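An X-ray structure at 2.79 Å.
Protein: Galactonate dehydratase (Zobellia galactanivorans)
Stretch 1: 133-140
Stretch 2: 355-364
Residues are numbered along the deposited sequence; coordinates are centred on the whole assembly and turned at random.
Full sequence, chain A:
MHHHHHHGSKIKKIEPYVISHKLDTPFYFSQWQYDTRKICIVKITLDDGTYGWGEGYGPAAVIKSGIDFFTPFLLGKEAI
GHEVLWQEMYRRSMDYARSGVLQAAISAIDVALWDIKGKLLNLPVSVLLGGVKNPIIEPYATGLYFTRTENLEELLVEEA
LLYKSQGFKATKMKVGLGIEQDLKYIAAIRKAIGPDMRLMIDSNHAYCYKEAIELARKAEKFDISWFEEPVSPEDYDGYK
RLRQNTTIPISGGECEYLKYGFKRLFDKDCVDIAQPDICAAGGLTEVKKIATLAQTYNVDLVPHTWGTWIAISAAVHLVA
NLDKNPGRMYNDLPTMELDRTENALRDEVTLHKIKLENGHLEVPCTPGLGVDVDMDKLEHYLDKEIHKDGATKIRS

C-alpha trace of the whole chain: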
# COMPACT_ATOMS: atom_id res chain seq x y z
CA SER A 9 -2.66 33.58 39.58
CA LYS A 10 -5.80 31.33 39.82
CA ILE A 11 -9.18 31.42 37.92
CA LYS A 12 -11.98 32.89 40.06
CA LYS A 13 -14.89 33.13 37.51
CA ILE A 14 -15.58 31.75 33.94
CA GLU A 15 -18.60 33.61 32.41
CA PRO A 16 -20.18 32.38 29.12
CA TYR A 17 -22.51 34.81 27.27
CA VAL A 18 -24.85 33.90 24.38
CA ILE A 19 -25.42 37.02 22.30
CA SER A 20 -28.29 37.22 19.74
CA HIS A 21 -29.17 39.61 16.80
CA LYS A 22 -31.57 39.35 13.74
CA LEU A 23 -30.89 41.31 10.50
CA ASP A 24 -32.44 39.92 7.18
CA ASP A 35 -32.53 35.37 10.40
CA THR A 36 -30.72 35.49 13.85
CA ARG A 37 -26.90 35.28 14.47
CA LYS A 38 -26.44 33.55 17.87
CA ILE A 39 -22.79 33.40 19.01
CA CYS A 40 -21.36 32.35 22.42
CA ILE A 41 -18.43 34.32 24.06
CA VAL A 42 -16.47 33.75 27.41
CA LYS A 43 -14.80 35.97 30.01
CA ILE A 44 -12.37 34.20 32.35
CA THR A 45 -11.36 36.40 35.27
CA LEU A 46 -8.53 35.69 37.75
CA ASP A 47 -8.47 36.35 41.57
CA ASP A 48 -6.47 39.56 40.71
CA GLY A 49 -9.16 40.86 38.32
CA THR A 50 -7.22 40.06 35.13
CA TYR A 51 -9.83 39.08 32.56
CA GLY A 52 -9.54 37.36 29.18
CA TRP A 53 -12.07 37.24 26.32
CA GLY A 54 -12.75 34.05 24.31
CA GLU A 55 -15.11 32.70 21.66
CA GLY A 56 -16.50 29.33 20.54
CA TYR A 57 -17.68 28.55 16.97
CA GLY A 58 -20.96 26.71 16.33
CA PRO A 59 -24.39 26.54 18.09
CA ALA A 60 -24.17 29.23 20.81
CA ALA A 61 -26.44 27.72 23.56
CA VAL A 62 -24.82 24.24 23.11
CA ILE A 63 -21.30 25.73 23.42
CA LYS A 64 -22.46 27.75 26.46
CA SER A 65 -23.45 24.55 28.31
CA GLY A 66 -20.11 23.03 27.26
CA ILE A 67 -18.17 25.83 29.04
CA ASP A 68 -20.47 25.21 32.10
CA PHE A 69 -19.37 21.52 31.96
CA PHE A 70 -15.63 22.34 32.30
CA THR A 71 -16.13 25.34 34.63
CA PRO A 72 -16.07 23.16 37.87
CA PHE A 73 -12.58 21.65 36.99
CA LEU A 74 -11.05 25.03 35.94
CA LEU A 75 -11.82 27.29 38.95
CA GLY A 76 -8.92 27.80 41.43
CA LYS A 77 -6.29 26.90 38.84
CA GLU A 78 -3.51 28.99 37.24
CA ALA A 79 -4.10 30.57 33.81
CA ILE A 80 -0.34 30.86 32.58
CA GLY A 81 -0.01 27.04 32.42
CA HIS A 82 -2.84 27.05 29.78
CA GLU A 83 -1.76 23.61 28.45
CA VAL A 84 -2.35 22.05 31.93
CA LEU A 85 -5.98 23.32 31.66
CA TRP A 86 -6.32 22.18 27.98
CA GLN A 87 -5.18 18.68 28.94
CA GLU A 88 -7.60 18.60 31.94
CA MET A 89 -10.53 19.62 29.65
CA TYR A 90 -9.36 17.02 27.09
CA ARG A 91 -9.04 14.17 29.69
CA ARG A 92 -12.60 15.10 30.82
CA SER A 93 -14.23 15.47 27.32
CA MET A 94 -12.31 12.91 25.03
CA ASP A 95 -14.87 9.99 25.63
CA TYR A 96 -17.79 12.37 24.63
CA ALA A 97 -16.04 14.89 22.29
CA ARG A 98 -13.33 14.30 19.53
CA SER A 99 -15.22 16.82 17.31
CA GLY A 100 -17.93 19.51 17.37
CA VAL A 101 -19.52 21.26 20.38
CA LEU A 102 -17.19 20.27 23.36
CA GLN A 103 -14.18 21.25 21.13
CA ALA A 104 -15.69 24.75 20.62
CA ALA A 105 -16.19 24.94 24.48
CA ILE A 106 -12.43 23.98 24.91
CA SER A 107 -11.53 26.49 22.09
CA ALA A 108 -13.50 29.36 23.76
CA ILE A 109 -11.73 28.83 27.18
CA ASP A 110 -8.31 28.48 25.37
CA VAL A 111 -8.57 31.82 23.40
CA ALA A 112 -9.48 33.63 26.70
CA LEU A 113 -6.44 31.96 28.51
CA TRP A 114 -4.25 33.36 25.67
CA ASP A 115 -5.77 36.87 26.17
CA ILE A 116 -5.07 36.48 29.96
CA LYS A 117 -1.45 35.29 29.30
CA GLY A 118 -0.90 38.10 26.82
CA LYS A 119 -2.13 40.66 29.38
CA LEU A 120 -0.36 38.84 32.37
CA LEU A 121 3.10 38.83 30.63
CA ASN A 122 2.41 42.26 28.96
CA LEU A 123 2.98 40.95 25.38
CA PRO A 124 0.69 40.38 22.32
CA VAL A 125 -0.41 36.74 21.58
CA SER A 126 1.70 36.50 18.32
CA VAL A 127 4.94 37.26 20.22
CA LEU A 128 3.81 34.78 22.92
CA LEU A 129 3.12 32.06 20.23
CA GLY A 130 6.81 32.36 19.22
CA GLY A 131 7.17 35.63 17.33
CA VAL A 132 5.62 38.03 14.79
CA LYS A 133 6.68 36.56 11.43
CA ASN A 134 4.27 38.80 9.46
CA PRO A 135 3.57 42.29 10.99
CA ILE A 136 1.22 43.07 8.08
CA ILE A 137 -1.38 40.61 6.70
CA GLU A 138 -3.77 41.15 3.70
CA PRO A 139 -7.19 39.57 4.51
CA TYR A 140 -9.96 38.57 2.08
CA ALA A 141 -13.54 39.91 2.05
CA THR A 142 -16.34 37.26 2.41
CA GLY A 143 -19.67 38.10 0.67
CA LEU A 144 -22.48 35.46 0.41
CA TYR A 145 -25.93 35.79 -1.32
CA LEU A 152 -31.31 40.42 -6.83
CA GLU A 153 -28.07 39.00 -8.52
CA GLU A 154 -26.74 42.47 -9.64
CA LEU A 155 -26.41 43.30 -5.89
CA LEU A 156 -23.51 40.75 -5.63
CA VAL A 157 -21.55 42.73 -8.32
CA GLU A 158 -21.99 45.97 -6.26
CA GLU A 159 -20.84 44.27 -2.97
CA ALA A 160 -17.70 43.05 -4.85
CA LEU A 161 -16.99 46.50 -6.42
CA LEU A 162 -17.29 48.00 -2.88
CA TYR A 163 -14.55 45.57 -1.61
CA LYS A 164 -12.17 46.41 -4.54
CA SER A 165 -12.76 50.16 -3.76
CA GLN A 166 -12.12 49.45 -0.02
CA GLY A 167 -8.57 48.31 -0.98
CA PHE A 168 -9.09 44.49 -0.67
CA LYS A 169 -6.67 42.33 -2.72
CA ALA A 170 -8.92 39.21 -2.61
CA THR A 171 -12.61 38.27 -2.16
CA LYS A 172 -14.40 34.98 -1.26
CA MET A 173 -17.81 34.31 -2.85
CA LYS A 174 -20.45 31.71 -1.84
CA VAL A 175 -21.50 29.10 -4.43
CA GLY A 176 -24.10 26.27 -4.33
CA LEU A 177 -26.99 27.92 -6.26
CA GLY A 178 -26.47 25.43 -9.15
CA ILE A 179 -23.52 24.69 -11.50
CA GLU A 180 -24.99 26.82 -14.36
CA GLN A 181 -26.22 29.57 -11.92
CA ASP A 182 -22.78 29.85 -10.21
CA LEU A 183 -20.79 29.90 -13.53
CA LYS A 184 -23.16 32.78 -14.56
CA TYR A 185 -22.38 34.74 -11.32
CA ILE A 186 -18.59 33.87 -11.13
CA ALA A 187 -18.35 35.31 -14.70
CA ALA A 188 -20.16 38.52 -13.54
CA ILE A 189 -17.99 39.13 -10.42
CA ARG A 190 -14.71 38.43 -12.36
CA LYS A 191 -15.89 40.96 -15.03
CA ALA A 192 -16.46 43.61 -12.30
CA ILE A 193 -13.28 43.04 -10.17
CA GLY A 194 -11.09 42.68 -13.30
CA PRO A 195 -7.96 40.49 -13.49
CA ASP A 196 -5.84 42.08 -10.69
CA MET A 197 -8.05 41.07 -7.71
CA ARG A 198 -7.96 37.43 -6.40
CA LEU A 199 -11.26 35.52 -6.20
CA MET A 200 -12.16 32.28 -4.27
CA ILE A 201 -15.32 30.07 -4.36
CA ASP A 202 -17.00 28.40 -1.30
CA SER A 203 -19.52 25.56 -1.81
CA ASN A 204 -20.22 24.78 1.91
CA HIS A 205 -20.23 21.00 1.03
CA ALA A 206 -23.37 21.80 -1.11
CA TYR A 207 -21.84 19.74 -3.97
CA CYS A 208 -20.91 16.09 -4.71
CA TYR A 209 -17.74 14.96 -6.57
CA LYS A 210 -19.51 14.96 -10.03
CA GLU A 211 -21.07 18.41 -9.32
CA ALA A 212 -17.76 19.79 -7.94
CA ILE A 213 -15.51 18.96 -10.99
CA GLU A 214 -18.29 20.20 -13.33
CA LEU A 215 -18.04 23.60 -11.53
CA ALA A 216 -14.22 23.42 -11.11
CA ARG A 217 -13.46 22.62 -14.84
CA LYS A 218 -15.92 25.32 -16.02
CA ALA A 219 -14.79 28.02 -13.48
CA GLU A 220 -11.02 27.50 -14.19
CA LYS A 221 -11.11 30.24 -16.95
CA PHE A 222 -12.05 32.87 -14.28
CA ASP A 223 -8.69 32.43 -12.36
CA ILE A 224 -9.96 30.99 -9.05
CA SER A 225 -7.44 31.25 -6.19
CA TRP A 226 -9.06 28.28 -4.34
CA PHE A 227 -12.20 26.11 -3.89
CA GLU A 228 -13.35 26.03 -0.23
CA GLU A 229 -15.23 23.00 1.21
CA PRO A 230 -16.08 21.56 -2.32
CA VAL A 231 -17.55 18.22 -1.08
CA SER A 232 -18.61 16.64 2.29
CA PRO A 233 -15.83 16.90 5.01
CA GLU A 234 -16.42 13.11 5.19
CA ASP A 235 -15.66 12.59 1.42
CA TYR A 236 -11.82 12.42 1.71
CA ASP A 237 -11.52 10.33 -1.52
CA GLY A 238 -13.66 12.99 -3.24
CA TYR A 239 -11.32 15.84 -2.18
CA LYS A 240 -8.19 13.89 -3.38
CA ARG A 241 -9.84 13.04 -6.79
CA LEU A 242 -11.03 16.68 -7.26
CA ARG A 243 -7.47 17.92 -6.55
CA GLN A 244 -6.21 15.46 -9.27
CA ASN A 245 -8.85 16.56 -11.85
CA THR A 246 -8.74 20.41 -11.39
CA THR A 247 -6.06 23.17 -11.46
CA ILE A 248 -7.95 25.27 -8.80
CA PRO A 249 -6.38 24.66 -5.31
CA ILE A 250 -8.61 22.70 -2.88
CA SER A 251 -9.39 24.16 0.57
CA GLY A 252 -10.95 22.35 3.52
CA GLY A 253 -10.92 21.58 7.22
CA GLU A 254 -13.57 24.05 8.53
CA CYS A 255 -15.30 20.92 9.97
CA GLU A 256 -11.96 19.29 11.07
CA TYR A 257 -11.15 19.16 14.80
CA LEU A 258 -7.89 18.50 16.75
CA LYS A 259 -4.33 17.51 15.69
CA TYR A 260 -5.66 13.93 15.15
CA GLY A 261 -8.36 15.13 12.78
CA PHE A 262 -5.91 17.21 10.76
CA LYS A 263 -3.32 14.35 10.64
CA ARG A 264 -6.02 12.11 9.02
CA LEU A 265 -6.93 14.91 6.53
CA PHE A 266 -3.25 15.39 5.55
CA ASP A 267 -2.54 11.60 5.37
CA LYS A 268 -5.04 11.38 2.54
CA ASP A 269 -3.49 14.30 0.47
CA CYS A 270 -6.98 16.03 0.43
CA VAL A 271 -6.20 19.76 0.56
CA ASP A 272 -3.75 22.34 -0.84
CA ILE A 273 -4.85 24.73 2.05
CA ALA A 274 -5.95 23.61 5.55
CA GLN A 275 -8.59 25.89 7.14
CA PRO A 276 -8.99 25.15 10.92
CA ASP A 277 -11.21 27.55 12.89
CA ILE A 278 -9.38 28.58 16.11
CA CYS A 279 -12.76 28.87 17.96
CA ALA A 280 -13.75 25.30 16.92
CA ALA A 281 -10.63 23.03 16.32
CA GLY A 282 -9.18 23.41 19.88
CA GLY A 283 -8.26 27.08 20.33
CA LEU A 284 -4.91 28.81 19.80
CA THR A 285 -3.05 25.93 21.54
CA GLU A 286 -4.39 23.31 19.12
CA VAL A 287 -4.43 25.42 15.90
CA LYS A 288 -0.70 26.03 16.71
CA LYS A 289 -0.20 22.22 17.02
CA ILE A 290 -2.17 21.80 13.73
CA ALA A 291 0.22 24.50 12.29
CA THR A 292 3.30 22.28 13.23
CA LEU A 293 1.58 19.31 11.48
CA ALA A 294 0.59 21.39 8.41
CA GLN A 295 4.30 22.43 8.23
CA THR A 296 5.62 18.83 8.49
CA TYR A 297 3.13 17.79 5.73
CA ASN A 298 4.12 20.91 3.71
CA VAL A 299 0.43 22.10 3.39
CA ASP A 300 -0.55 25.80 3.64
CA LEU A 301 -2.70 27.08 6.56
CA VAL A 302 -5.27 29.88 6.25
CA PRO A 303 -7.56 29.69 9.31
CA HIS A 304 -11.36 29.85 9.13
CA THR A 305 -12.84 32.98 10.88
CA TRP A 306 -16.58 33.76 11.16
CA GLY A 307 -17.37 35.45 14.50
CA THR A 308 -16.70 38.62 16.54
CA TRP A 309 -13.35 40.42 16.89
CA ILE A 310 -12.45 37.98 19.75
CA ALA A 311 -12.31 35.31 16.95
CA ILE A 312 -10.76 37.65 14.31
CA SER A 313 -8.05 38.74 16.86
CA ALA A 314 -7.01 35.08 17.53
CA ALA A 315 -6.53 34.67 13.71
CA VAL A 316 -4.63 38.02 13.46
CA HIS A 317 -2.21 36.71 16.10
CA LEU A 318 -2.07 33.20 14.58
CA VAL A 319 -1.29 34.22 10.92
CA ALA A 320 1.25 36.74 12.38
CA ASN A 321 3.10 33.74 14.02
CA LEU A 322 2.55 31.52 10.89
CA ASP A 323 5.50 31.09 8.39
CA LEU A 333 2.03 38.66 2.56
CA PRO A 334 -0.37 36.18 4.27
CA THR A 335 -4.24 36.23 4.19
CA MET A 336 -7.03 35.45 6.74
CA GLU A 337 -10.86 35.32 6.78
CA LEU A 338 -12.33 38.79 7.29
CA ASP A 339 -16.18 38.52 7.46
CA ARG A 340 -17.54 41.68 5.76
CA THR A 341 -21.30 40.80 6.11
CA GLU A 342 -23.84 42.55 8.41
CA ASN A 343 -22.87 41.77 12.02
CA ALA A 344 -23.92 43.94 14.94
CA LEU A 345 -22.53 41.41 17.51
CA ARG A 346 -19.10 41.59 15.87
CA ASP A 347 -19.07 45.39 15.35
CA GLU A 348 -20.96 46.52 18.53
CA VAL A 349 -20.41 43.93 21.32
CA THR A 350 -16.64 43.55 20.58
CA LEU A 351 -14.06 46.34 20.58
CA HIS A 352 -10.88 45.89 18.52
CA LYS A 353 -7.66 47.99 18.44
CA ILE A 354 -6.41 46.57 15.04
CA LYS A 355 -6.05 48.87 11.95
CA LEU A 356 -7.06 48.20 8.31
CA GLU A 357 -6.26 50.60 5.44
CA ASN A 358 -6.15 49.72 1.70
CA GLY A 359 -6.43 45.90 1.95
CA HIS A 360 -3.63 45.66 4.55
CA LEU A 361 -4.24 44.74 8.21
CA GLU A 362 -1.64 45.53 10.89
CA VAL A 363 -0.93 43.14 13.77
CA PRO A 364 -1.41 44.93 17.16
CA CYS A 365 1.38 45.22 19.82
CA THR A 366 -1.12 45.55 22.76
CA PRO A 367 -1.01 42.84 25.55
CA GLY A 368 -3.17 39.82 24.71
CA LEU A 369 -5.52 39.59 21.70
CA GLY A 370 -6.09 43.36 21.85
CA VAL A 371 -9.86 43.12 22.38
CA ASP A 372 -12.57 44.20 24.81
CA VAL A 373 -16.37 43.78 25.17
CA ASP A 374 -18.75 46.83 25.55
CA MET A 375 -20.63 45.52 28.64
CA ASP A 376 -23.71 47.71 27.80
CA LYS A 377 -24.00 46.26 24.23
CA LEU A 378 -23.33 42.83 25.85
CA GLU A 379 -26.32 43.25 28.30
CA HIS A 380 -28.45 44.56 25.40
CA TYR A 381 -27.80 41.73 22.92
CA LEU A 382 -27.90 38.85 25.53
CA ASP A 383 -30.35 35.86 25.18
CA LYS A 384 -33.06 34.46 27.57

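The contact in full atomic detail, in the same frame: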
# COMPACT_ATOMS: atom_id res chain seq x y z
N LYS A 133 5.99 36.91 12.66
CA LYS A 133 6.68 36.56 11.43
C LYS A 133 6.22 37.50 10.33
O LYS A 133 7.01 37.83 9.44
CB LYS A 133 6.38 35.11 11.04
CG LYS A 133 7.39 34.11 11.55
CD LYS A 133 7.09 33.62 12.95
CE LYS A 133 7.75 32.30 13.21
NZ LYS A 133 7.03 31.56 14.27
N ASN A 134 4.94 37.93 10.41
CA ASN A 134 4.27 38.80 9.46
C ASN A 134 3.57 39.96 10.21
O ASN A 134 2.49 39.75 10.78
CB ASN A 134 3.25 38.01 8.63
CG ASN A 134 3.72 36.65 8.16
OD1 ASN A 134 3.08 35.62 8.44
ND2 ASN A 134 4.83 36.61 7.44
N PRO A 135 4.20 41.16 10.26
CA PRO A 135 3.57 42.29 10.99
C PRO A 135 2.38 42.89 10.27
O PRO A 135 1.58 43.60 10.86
CB PRO A 135 4.72 43.28 11.13
CG PRO A 135 5.59 43.02 9.96
CD PRO A 135 5.49 41.56 9.67
N ILE A 136 2.29 42.62 8.97
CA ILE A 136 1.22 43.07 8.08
C ILE A 136 0.67 41.82 7.39
O ILE A 136 1.44 40.94 7.00
CB ILE A 136 1.72 44.16 7.07
CG1 ILE A 136 2.09 45.47 7.81
CG2 ILE A 136 0.69 44.44 5.95
CD1 ILE A 136 3.59 45.65 8.02
N ILE A 137 -0.66 41.71 7.34
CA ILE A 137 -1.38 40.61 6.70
C ILE A 137 -2.48 41.23 5.80
O ILE A 137 -3.00 42.29 6.14
CB ILE A 137 -1.84 39.48 7.70
CG1 ILE A 137 -3.34 39.41 7.87
CG2 ILE A 137 -1.18 39.52 9.07
CD1 ILE A 137 -3.90 38.35 7.09
N GLU A 138 -2.77 40.63 4.63
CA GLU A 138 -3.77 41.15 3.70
C GLU A 138 -5.00 40.23 3.65
O GLU A 138 -5.00 39.23 2.93
CB GLU A 138 -3.17 41.47 2.30
CG GLU A 138 -2.43 40.34 1.60
CD GLU A 138 -2.16 40.57 0.12
OE1 GLU A 138 -2.25 39.58 -0.65
OE2 GLU A 138 -1.86 41.72 -0.26
N PRO A 139 -6.04 40.50 4.47
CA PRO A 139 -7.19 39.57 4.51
C PRO A 139 -8.11 39.64 3.30
O PRO A 139 -8.02 40.58 2.51
CB PRO A 139 -7.90 39.94 5.81
CG PRO A 139 -7.59 41.37 6.01
CD PRO A 139 -6.22 41.62 5.42
N TYR A 140 -8.98 38.62 3.16
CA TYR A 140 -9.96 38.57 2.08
C TYR A 140 -11.36 38.90 2.60
O TYR A 140 -11.67 38.64 3.77
CB TYR A 140 -9.91 37.26 1.29
CG TYR A 140 -10.16 36.00 2.09
CD1 TYR A 140 -9.11 35.32 2.70
CD2 TYR A 140 -11.43 35.42 2.15
CE1 TYR A 140 -9.33 34.14 3.42
CE2 TYR A 140 -11.65 34.24 2.86
CZ TYR A 140 -10.60 33.60 3.49
OH TYR A 140 -10.80 32.43 4.19
N LYS A 355 -5.89 47.88 13.01
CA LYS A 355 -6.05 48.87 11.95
C LYS A 355 -6.00 48.27 10.54
O LYS A 355 -5.09 47.52 10.22
CB LYS A 355 -4.97 49.95 12.08
N LEU A 356 -6.98 48.65 9.70
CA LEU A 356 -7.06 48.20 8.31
C LEU A 356 -7.22 49.36 7.34
O LEU A 356 -8.25 50.04 7.35
CB LEU A 356 -8.19 47.17 8.10
CG LEU A 356 -8.29 46.58 6.69
CD1 LEU A 356 -8.36 45.08 6.74
CD2 LEU A 356 -9.45 47.17 5.90
N GLU A 357 -6.23 49.55 6.46
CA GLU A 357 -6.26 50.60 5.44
C GLU A 357 -5.64 50.12 4.13
O GLU A 357 -4.48 49.72 4.08
CB GLU A 357 -5.64 51.91 5.95
CG GLU A 357 -6.67 52.94 6.39
CD GLU A 357 -6.41 53.62 7.73
OE1 GLU A 357 -7.29 53.52 8.62
OE2 GLU A 357 -5.35 54.27 7.88
N ASN A 358 -6.46 50.14 3.07
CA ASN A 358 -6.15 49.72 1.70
C ASN A 358 -5.68 48.25 1.63
O ASN A 358 -4.53 47.95 1.30
CB ASN A 358 -5.18 50.68 0.99
CG ASN A 358 -5.34 50.65 -0.52
OD1 ASN A 358 -6.25 51.28 -1.08
ND2 ASN A 358 -4.50 49.88 -1.19
N GLY A 359 -6.61 47.35 1.98
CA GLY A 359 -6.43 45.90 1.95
C GLY A 359 -5.46 45.30 2.95
O GLY A 359 -5.46 44.08 3.14
N HIS A 360 -4.63 46.14 3.59
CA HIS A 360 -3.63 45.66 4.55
C HIS A 360 -4.05 45.89 5.99
O HIS A 360 -4.46 46.99 6.36
CB HIS A 360 -2.23 46.25 4.28
CG HIS A 360 -1.66 45.95 2.92
ND1 HIS A 360 -1.88 44.73 2.28
CD2 HIS A 360 -0.86 46.71 2.13
CE1 HIS A 360 -1.24 44.81 1.13
NE2 HIS A 360 -0.61 45.98 0.99
N LEU A 361 -3.94 44.82 6.79
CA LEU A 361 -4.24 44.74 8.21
C LEU A 361 -2.91 44.74 8.94
O LEU A 361 -1.94 44.18 8.44
CB LEU A 361 -5.00 43.43 8.49
CG LEU A 361 -5.79 43.37 9.78
CD1 LEU A 361 -7.17 42.91 9.52
CD2 LEU A 361 -5.11 42.48 10.77
N GLU A 362 -2.86 45.40 10.11
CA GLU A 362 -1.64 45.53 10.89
C GLU A 362 -1.80 44.89 12.25
O GLU A 362 -2.67 45.29 13.02
CB GLU A 362 -1.27 47.01 11.01
CG GLU A 362 0.13 47.32 11.53
CD GLU A 362 0.39 48.81 11.59
OE1 GLU A 362 0.36 49.48 10.53
OE2 GLU A 362 0.54 49.33 12.73
N VAL A 363 -0.94 43.90 12.52
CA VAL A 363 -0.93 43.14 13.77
C VAL A 363 -0.74 44.09 14.96
O VAL A 363 0.18 44.91 14.90
CB VAL A 363 0.13 41.99 13.73
CG1 VAL A 363 0.09 41.12 15.00
CG2 VAL A 363 -0.02 41.12 12.49
N PRO A 364 -1.60 44.04 16.00
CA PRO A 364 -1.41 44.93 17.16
C PRO A 364 -0.28 44.46 18.11
O PRO A 364 0.05 43.28 18.16
CB PRO A 364 -2.78 44.93 17.83
CG PRO A 364 -3.33 43.59 17.54
CD PRO A 364 -2.76 43.14 16.21
O HOH W 1 -6.49 42.22 0.95

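Two segments more than two hundred residues apart in sequence meet here as antiparallel strands. The register pairs Ile136 with Glu362 and Ile137 with Leu361, and three backbone hydrogen bonds hold it. Leu361 is engaged through both of its polar backbone atoms: Leu361 N donates to Ile137 O at 2.8 Å, and Ile137 N donates to Leu361 O at 3.0 Å, the reciprocal pattern of a hydrogen-bonded antiparallel pair. The third bond, Val363 N to Pro135 O at 3.0 Å, extends the ladder past the strand ends. Proline suits position 135 because only its carbonyl is called upon; its nitrogen carries no hydrogen to donate. Ile136 and Glu362 form the intervening non-hydrogen-bonded pair, with CA atoms 4.7 Å apart. Here the Ile136 CA approaches Leu361 O at 3.4 Å in a CA-H...O contact, and Glu138 CA repeats the arrangement with Gly359 O, also at 3.4 Å.

The second stretch folds back on itself through a type I' turn from Glu357 to His360, supported by a hydrogen bond of 3.1 Å from Glu357 N to His360 O. Asn358 and Gly359 occupy its centre, both with positive phi, a region that glycine enters readily and that asparagine tolerates better than most residues. A water links the stretches beside this turn, donating to Pro139 O at 2.7 Å and to Gly359 O at 3.1 Å.

Side chains alternate across the sheet. Ile137 and Leu361 share one face and are buried, as suits their branched hydrocarbon side chains; Ile137 CG1 lies 4.4 Å from Leu361 CB. Val363, just beyond the strand, points toward the first stretch, and its CG2 packs 3.9 Å from Ile137 CG2. Pro139 adds a compact apolar surface: its CD sits 3.8 Å from Leu361 CB, while its CG meets Leu356 CD1 at 3.9 Å. The CB of Leu356 points sideways, but the end of its side chain comes nearer to make this contact.

Ile136 and Glu362 project from the other face, where burial is less complete. Glu362 is exposed, a setting that lets its charged carboxylate remain accessible to solvent. Ile136 makes a diagonal contact with His360, CG2 to CB at 3.8 Å. Glu138 OE2 approaches the edge of the His360 imidazole, 3.4 Å from CE1; a carboxylate is well matched to this polarised C-H edge, although the approach is not a hydrogen bond. Glu138 OE1 is hydrogen-bonded elsewhere in the structure.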